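Local coordinates for listeria nuclear targeted protein A (Listeria monocytogenes, PDB 4CIH) that relieves repression of host interferon-stimulated genes by blocking recruitment of the chromatin repressor BAHD1 to them during Listeria infection, at residues Asp67-Ser72 with Ala81-Phe86. The protein carries 2 engineered substitutions. Numbering follows the deposited sequence.
Sequences DAIKRS and AFKKIF
At one end of the four-helical up-and-down bundle of LntA, the connection between the long helices 42-63 and 77-103 contains a single short helical turn, 67-70, and this turn packs against the early part of helix 77-103 through Ile69 and Ser72 on one side and Phe82 and Lys83 on the other. The backbones come closest at Ile69 and Lys83, whose CA atoms are 6.4 Å apart. The two branches of Ile69 divide the work. Its CD1 reaches the edge of the Phe82 ring, near the ring plane, and lies 3.7 Å from Phe82 CD2 and equally near CE2, and the two side chains cross at about a right angle. With CG1 beside the backbone N (chi1 -71°), CG2 of Ile69 is left anti to that N and rests on the aliphatic root of Lys83, 3.9 Å from Lys83 CG. Lys83 runs past Ile69 in the opposite direction, and bends at chi2 (-91°) and chi4 carry its ammonium group round to Ser72. There Lys83 NZ donates a hydrogen bond of 3.2 Å to Ser72 OG, while Lys83 CD lies 3.7 Å from the same oxygen. Ser72 OG also hydrogen-bonds to Glu80 OE1 and is thus shared between the lysine and the glutamate. The serine hydroxyl links the segment just after the short helix 67-70 to two residues of helix 77-103, beside the apolar patch formed by Ile69. Leu64, just after helix 42-63, touches both Ile69 and Lys83 and extends that patch, whereas Phe82 continues into the bundle, meeting Ile12 of helix 8-34 and Leu132 and Leu139 of helix 121-139.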
# COMPACT_ATOMS: atom_id res chain seq x y z
N ASP A 67 16.33 8.60 -0.79
CA ASP A 67 17.24 9.00 -1.85
C ASP A 67 17.55 7.77 -2.65
O ASP A 67 17.09 7.62 -3.79
CB ASP A 67 18.52 9.67 -1.33
CG ASP A 67 19.50 10.01 -2.45
OD1 ASP A 67 20.08 9.07 -3.02
OD2 ASP A 67 19.72 11.21 -2.75
N ALA A 68 18.22 6.84 -1.97
CA ALA A 68 18.51 5.50 -2.51
C ALA A 68 17.30 4.81 -3.12
O ALA A 68 17.49 3.95 -4.01
CB ALA A 68 19.09 4.62 -1.42
N ILE A 69 16.08 5.12 -2.66
CA ILE A 69 14.87 4.54 -3.31
C ILE A 69 14.56 5.21 -4.66
O ILE A 69 14.27 4.53 -5.64
CB ILE A 69 13.65 4.38 -2.35
CG1 ILE A 69 13.90 3.27 -1.33
CG2 ILE A 69 12.37 3.99 -3.08
CD1 ILE A 69 14.08 1.90 -1.95
N LYS A 70 14.63 6.53 -4.71
CA LYS A 70 14.79 7.25 -5.98
C LYS A 70 15.78 6.54 -6.92
O LYS A 70 15.43 6.10 -8.04
CB LYS A 70 15.33 8.67 -5.70
CG LYS A 70 15.49 9.59 -6.90
CD LYS A 70 14.16 10.29 -7.26
CE LYS A 70 14.39 11.47 -8.20
NZ LYS A 70 13.13 11.94 -8.90
N ARG A 71 17.03 6.45 -6.46
CA ARG A 71 18.17 6.14 -7.33
C ARG A 71 18.31 4.61 -7.50
O ARG A 71 19.19 4.09 -8.18
CB ARG A 71 19.41 6.88 -6.81
CG ARG A 71 19.04 8.17 -6.05
CD ARG A 71 19.81 9.47 -6.36
NE ARG A 71 21.24 9.34 -6.10
CZ ARG A 71 22.15 9.22 -7.06
NH1 ARG A 71 21.77 9.24 -8.34
NH2 ARG A 71 23.44 9.08 -6.79
N SER A 72 17.32 3.91 -6.93
CA SER A 72 17.17 2.46 -6.99
C SER A 72 17.93 1.68 -8.07
O SER A 72 18.56 0.67 -7.75
CB SER A 72 15.68 2.08 -7.05
OG SER A 72 15.03 2.60 -8.20
N ALA A 81 14.93 -3.85 -6.70
CA ALA A 81 14.04 -4.99 -6.68
C ALA A 81 12.91 -4.69 -5.74
O ALA A 81 11.75 -4.77 -6.13
CB ALA A 81 14.80 -6.23 -6.24
N PHE A 82 13.27 -4.28 -4.52
CA PHE A 82 12.34 -3.90 -3.44
C PHE A 82 11.44 -2.72 -3.79
O PHE A 82 10.24 -2.72 -3.49
CB PHE A 82 13.13 -3.57 -2.15
CG PHE A 82 12.38 -2.71 -1.19
CD1 PHE A 82 11.29 -3.24 -0.49
CD2 PHE A 82 12.75 -1.38 -0.97
CE1 PHE A 82 10.56 -2.45 0.37
CE2 PHE A 82 12.04 -0.61 -0.08
CZ PHE A 82 10.93 -1.14 0.57
N LYS A 83 12.03 -1.69 -4.37
CA LYS A 83 11.26 -0.52 -4.78
C LYS A 83 10.28 -1.00 -5.85
O LYS A 83 9.12 -0.58 -5.86
CB LYS A 83 12.20 0.59 -5.30
CG LYS A 83 11.58 1.73 -6.13
CD LYS A 83 11.57 1.51 -7.63
CE LYS A 83 11.09 2.77 -8.38
NZ LYS A 83 12.14 3.48 -9.17
N LYS A 84 10.76 -1.86 -6.75
CA LYS A 84 10.04 -2.23 -7.98
C LYS A 84 8.78 -2.97 -7.60
O LYS A 84 7.71 -2.73 -8.14
CB LYS A 84 10.92 -3.11 -8.87
CG LYS A 84 10.14 -3.88 -9.92
CD LYS A 84 11.09 -4.58 -10.89
CE LYS A 84 10.31 -5.53 -11.76
NZ LYS A 84 10.90 -6.90 -11.60
N ILE A 85 8.94 -3.88 -6.64
CA ILE A 85 7.82 -4.57 -6.05
C ILE A 85 7.03 -3.60 -5.18
O ILE A 85 5.83 -3.38 -5.42
CB ILE A 85 8.27 -5.80 -5.25
CG1 ILE A 85 7.07 -6.58 -4.73
CG2 ILE A 85 9.19 -5.41 -4.11
CD1 ILE A 85 6.83 -7.86 -5.48
N PHE A 86 7.68 -3.00 -4.18
CA PHE A 86 6.97 -2.13 -3.24
C PHE A 86 6.12 -1.09 -3.97
O PHE A 86 5.05 -0.74 -3.52
CB PHE A 86 7.98 -1.48 -2.30
CG PHE A 86 7.41 -0.38 -1.45
CD1 PHE A 86 7.12 0.88 -1.99
CD2 PHE A 86 7.25 -0.56 -0.08
CE1 PHE A 86 6.64 1.89 -1.20
CE2 PHE A 86 6.75 0.44 0.71
CZ PHE A 86 6.44 1.67 0.16